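Local coordinates for hypothetical protein (Parabacteroides merdae, PDB 4OO3) that probably acts as a nucleotide-dependent oxidoreductase, pairing an NAD-binding Rossmann fold with a C-terminal domain built on a large mixed beta sheet, at residues Asp238-Arg250 with Tyr428-Thr441. Sequence-based numbering, arbitrary orientation.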
loop_
_atom_site.group_PDB
_atom_site.type_symbol
_atom_site.label_atom_id
_atom_site.label_comp_id
_atom_site.label_asym_id
_atom_site.label_seq_id
_atom_site.Cartn_x
_atom_site.Cartn_y
_atom_site.Cartn_z
ATOM N N ASP A 238 18.295 0.549 -8.230
ATOM C CA ASP A 238 18.307 0.357 -9.675
ATOM C C ASP A 238 17.817 -1.059 -9.949
ATOM O O ASP A 238 18.535 -2.026 -9.703
ATOM C CB ASP A 238 19.719 0.561 -10.239
ATOM C CG ASP A 238 19.781 0.418 -11.762
ATOM O OD1 ASP A 238 18.760 0.071 -12.398
ATOM O OD2 ASP A 238 20.870 0.645 -12.327
ATOM N N TYR A 239 16.600 -1.186 -10.467
ATOM C CA TYR A 239 15.979 -2.502 -10.592
ATOM C C TYR A 239 16.687 -3.376 -11.627
ATOM O O TYR A 239 16.615 -4.601 -11.560
ATOM C CB TYR A 239 14.466 -2.385 -10.862
ATOM C CG TYR A 239 14.062 -2.037 -12.275
ATOM C CD1 TYR A 239 14.023 -3.014 -13.260
ATOM C CD2 TYR A 239 13.695 -0.740 -12.623
ATOM C CE1 TYR A 239 13.657 -2.709 -14.554
ATOM C CE2 TYR A 239 13.319 -0.428 -13.914
ATOM C CZ TYR A 239 13.306 -1.421 -14.870
ATOM O OH TYR A 239 12.946 -1.148 -16.154
ATOM N N ARG A 240 17.388 -2.746 -12.564
ATOM C CA ARG A 240 18.191 -3.477 -13.547
ATOM C C ARG A 240 19.405 -4.182 -12.925
ATOM O O ARG A 240 19.875 -5.189 -13.456
ATOM C CB ARG A 240 18.642 -2.537 -14.666
ATOM C CG ARG A 240 17.486 -1.964 -15.470
ATOM C CD ARG A 240 17.970 -1.205 -16.691
ATOM N NE ARG A 240 16.875 -0.549 -17.408
ATOM C CZ ARG A 240 16.295 0.595 -17.041
ATOM N NH1 ARG A 240 16.684 1.239 -15.944
ATOM N NH2 ARG A 240 15.312 1.103 -17.779
ATOM N N LYS A 241 19.892 -3.668 -11.799
ATOM C CA LYS A 241 21.124 -4.167 -11.187
ATOM C C LYS A 241 20.963 -4.749 -9.787
ATOM O O LYS A 241 21.739 -5.602 -9.396
ATOM C CB LYS A 241 22.155 -3.039 -11.131
ATOM C CG LYS A 241 22.572 -2.546 -12.505
ATOM C CD LYS A 241 23.639 -1.470 -12.420
ATOM C CE LYS A 241 24.151 -1.115 -13.809
ATOM N NZ LYS A 241 25.239 -0.102 -13.764
ATOM N N ASP A 242 19.974 -4.284 -9.030
ATOM C CA ASP A 242 19.917 -4.567 -7.599
ATOM C C ASP A 242 18.931 -5.661 -7.207
ATOM O O ASP A 242 18.945 -6.118 -6.063
ATOM C CB ASP A 242 19.554 -3.286 -6.843
ATOM C CG ASP A 242 20.618 -2.201 -6.969
ATOM O OD1 ASP A 242 21.805 -2.537 -7.137
ATOM O OD2 ASP A 242 20.260 -1.004 -6.889
ATOM N N ILE A 243 18.074 -6.071 -8.140
ATOM C CA ILE A 243 17.006 -7.013 -7.832
ATOM C C ILE A 243 17.188 -8.306 -8.606
ATOM O O ILE A 243 17.276 -8.300 -9.830
ATOM C CB ILE A 243 15.608 -6.440 -8.164
ATOM C CG1 ILE A 243 15.355 -5.128 -7.413
ATOM C CG2 ILE A 243 14.519 -7.452 -7.836
ATOM C CD1 ILE A 243 15.253 -5.274 -5.906
ATOM N N GLU A 244 17.222 -9.408 -7.869
ATOM C CA GLU A 244 17.257 -10.743 -8.436
ATOM C C GLU A 244 16.145 -11.545 -7.782
ATOM O O GLU A 244 16.142 -11.720 -6.563
ATOM C CB GLU A 244 18.610 -11.407 -8.148
ATOM C CG GLU A 244 18.802 -12.768 -8.813
ATOM C CD GLU A 244 20.003 -13.546 -8.279
ATOM O OE1 GLU A 244 20.828 -12.985 -7.527
ATOM O OE2 GLU A 244 20.118 -14.739 -8.616
ATOM N N LEU A 245 15.203 -12.041 -8.576
ATOM C CA LEU A 245 14.159 -12.892 -8.014
ATOM C C LEU A 245 14.688 -14.295 -7.836
ATOM O O LEU A 245 15.374 -14.825 -8.706
ATOM C CB LEU A 245 12.894 -12.905 -8.872
ATOM C CG LEU A 245 12.005 -11.689 -8.621
ATOM C CD1 LEU A 245 12.382 -10.544 -9.547
ATOM C CD2 LEU A 245 10.546 -12.062 -8.782
ATOM N N ILE A 246 14.350 -14.885 -6.696
ATOM C CA ILE A 246 14.824 -16.198 -6.323
ATOM C C ILE A 246 13.684 -17.209 -6.413
ATOM O O ILE A 246 13.838 -18.256 -7.032
ATOM C CB ILE A 246 15.400 -16.166 -4.896
ATOM C CG1 ILE A 246 16.537 -15.140 -4.803
ATOM C CG2 ILE A 246 15.865 -17.548 -4.463
ATOM C CD1 ILE A 246 17.703 -15.394 -5.737
ATOM N N ASP A 247 12.541 -16.902 -5.807
ATOM C CA ASP A 247 11.416 -17.830 -5.815
ATOM C C ASP A 247 10.094 -17.093 -5.678
ATOM O O ASP A 247 10.041 -15.995 -5.112
ATOM C CB ASP A 247 11.563 -18.843 -4.680
ATOM C CG ASP A 247 10.622 -20.030 -4.820
ATOM O OD1 ASP A 247 10.226 -20.369 -5.955
ATOM O OD2 ASP A 247 10.283 -20.634 -3.783
ATOM N N ALA A 248 9.031 -17.699 -6.200
ATOM C CA ALA A 248 7.711 -17.109 -6.114
ATOM C C ALA A 248 6.628 -18.165 -6.230
ATOM O O ALA A 248 6.759 -19.113 -7.004
ATOM C CB ALA A 248 7.540 -16.048 -7.195
ATOM N N ASN A 249 5.562 -17.996 -5.451
ATOM C CA ASN A 249 4.415 -18.889 -5.500
ATOM C C ASN A 249 3.112 -18.110 -5.486
ATOM O O ASN A 249 3.051 -16.990 -4.971
ATOM C CB ASN A 249 4.445 -19.868 -4.329
ATOM C CG ASN A 249 5.671 -20.757 -4.356
ATOM O OD1 ASN A 249 5.716 -21.746 -5.087
ATOM N ND2 ASN A 249 6.673 -20.406 -3.575
ATOM N N ARG A 250 2.085 -18.710 -6.078
ATOM C CA ARG A 250 0.741 -18.163 -6.079
ATOM C C ARG A 250 -0.236 -19.298 -5.820
ATOM O O ARG A 250 -0.043 -20.414 -6.298
ATOM C CB ARG A 250 0.440 -17.488 -7.417
ATOM C CG ARG A 250 0.649 -18.374 -8.639
ATOM C CD ARG A 250 0.563 -17.560 -9.921
ATOM N NE ARG A 250 -0.819 -17.318 -10.331
ATOM C CZ ARG A 250 -1.554 -18.165 -11.052
ATOM N NH1 ARG A 250 -1.071 -19.334 -11.444
ATOM N NH2 ARG A 250 -2.799 -17.848 -11.370
ATOM N N TYR A 428 8.762 -3.693 -10.487
ATOM C CA TYR A 428 9.565 -4.710 -11.165
ATOM C C TYR A 428 9.568 -5.992 -10.338
ATOM O O TYR A 428 9.370 -7.086 -10.871
ATOM C CB TYR A 428 11.007 -4.245 -11.387
ATOM C CG TYR A 428 11.891 -5.339 -11.955
ATOM C CD1 TYR A 428 11.863 -5.648 -13.309
ATOM C CD2 TYR A 428 12.731 -6.076 -11.135
ATOM C CE1 TYR A 428 12.659 -6.652 -13.836
ATOM C CE2 TYR A 428 13.534 -7.086 -11.651
ATOM C CZ TYR A 428 13.492 -7.370 -13.001
ATOM O OH TYR A 428 14.283 -8.376 -13.511
ATOM N N THR A 429 9.786 -5.847 -9.031
ATOM C CA THR A 429 9.802 -6.993 -8.124
ATOM C C THR A 429 8.477 -7.766 -8.170
ATOM O O THR A 429 8.476 -8.983 -8.370
ATOM C CB THR A 429 10.136 -6.570 -6.673
ATOM O OG1 THR A 429 11.320 -5.752 -6.664
ATOM C CG2 THR A 429 10.376 -7.786 -5.795
ATOM N N THR A 430 7.351 -7.068 -8.026
ATOM C CA THR A 430 6.057 -7.753 -7.952
ATOM C C THR A 430 5.633 -8.407 -9.264
ATOM O O THR A 430 5.204 -9.564 -9.263
ATOM C CB THR A 430 4.926 -6.830 -7.492
ATOM O OG1 THR A 430 4.837 -5.698 -8.361
ATOM C CG2 THR A 430 5.166 -6.364 -6.053
ATOM N N THR A 431 5.739 -7.680 -10.373
ATOM C CA THR A 431 5.311 -8.223 -11.669
ATOM C C THR A 431 6.216 -9.365 -12.163
ATOM O O THR A 431 5.736 -10.313 -12.779
ATOM C CB THR A 431 5.207 -7.125 -12.738
ATOM O OG1 THR A 431 6.460 -6.442 -12.860
ATOM C CG2 THR A 431 4.114 -6.132 -12.369
ATOM N N SER A 432 7.515 -9.281 -11.875
ATOM C CA SER A 432 8.452 -10.367 -12.190
ATOM C C SER A 432 8.133 -11.641 -11.414
ATOM O O SER A 432 8.283 -12.747 -11.936
ATOM C CB SER A 432 9.895 -9.948 -11.896
ATOM O OG SER A 432 10.305 -8.919 -12.776
ATOM N N ALA A 433 7.700 -11.479 -10.167
ATOM C CA ALA A 433 7.332 -12.611 -9.325
ATOM C C ALA A 433 6.089 -13.314 -9.868
ATOM O O ALA A 433 5.998 -14.542 -9.823
ATOM C CB ALA A 433 7.106 -12.153 -7.890
ATOM N N LEU A 434 5.139 -12.541 -10.390
ATOM C CA LEU A 434 3.947 -13.133 -10.996
ATOM C C LEU A 434 4.331 -14.080 -12.124
ATOM O O LEU A 434 3.810 -15.181 -12.213
ATOM C CB LEU A 434 2.999 -12.055 -11.520
ATOM C CG LEU A 434 1.719 -12.553 -12.197
ATOM C CD1 LEU A 434 0.869 -13.362 -11.227
ATOM C CD2 LEU A 434 0.930 -11.388 -12.764
ATOM N N ASP A 435 5.243 -13.640 -12.982
ATOM C CA ASP A 435 5.732 -14.458 -14.100
ATOM C C ASP A 435 6.459 -15.722 -13.634
ATOM O O ASP A 435 6.217 -16.808 -14.156
ATOM C CB ASP A 435 6.653 -13.629 -15.004
ATOM C CG ASP A 435 5.896 -12.584 -15.812
ATOM O OD1 ASP A 435 4.651 -12.677 -15.907
ATOM O OD2 ASP A 435 6.545 -11.667 -16.361
HETATM N N MSE A 436 7.347 -15.571 -12.655
HETATM C CA MSE A 436 8.064 -16.708 -12.068
HETATM C C MSE A 436 7.080 -17.669 -11.456
HETATM O O MSE A 436 7.156 -18.876 -11.691
HETATM C CB MSE A 436 9.048 -16.193 -11.013
HETATM C CG MSE A 436 9.662 -17.324 -10.192
HETATM SE SE MSE A 436 11.238 -16.647 -9.230
HETATM C CE MSE A 436 12.447 -16.586 -10.782
ATOM N N ALA A 437 6.136 -17.143 -10.677
ATOM C CA ALA A 437 5.111 -17.967 -10.041
ATOM C C ALA A 437 4.286 -18.731 -11.069
ATOM O O ALA A 437 3.917 -19.878 -10.842
ATOM C CB ALA A 437 4.205 -17.106 -9.175
ATOM N N LYS A 438 4.013 -18.093 -12.201
ATOM C CA LYS A 438 3.215 -18.701 -13.268
ATOM C C LYS A 438 3.985 -19.694 -14.131
ATOM O O LYS A 438 3.376 -20.485 -14.841
ATOM C CB LYS A 438 2.602 -17.618 -14.167
ATOM C CG LYS A 438 1.382 -16.954 -13.556
ATOM C CD LYS A 438 0.619 -16.130 -14.573
ATOM C CE LYS A 438 -0.768 -15.800 -14.053
ATOM N NZ LYS A 438 -1.536 -14.994 -15.040
ATOM N N ALA A 439 5.314 -19.636 -14.085
ATOM C CA ALA A 439 6.164 -20.542 -14.862
ATOM C C ALA A 439 6.323 -21.916 -14.192
ATOM O O ALA A 439 6.782 -22.864 -14.824
ATOM C CB ALA A 439 7.525 -19.904 -15.100
ATOM N N LYS A 440 5.949 -22.016 -12.919
ATOM C CA LYS A 440 5.951 -23.296 -12.210
ATOM C C LYS A 440 4.755 -24.184 -12.562
ATOM O O LYS A 440 4.807 -25.393 -12.345
ATOM C CB LYS A 440 5.924 -23.066 -10.703
ATOM C CG LYS A 440 7.146 -22.380 -10.131
ATOM C CD LYS A 440 7.090 -22.446 -8.620
ATOM C CE LYS A 440 8.355 -21.916 -7.991
ATOM N NZ LYS A 440 8.297 -22.045 -6.513
ATOM N N THR A 441 3.684 -23.583 -13.081
ATOM C CA THR A 441 2.400 -24.277 -13.272
ATOM C C THR A 441 2.510 -25.444 -14.268
ATOM O O THR A 441 2.455 -25.264 -15.487
ATOM C CB THR A 441 1.278 -23.297 -13.721
ATOM O OG1 THR A 441 1.525 -21.989 -13.194
ATOM C CG2 THR A 441 -0.090 -23.772 -13.236
#
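Leu245 forks over the helix: its CD2 rests 3.6 Å from Ala433 CB, and its CD1 presses tightly on Ser432 CB at 3.5 Å. Small residues let helix 428-439 approach the strand closely, as Ala248 CB settles among Ala433, Ala437 and Met436 CG. Met436, a selenomethionine extended through chi1 and chi2, brings SE to 3.6 Å from Asp247 CA, and the bend at chi3 (-75°) turns CE to the Leu245 side. At one end the rings of Tyr239 and Tyr428 form an offset stack, planes 30° apart, with Ile243 CG2 at the Tyr428 ring edge and Ser432 OG over its other face. At the other, Arg250 lays its CD on Ala437 CB, and Lys438 CE lies over one face of the guanidinium, toward its rim; NE is paired with Glu214. An alanine in place of Arg250 would probably leave Glu214 without this salt bridge and uncover Ala437. The extended Lys440 closes the polar edge, its NZ meeting the syn lone pair of Asp247 OD1 at 2.6 Å and Asn249 OD1 at 3.0 Å, from above the amide plane. Helix 428-439 crosses strand 243-250, part of an edge strand of the mixed sheet, at -74°; strand 282-294 pairs with that strand across a classic bulge at Ile246 and Asp247, while Phe128 of helix 125-140 touches both tyrosines.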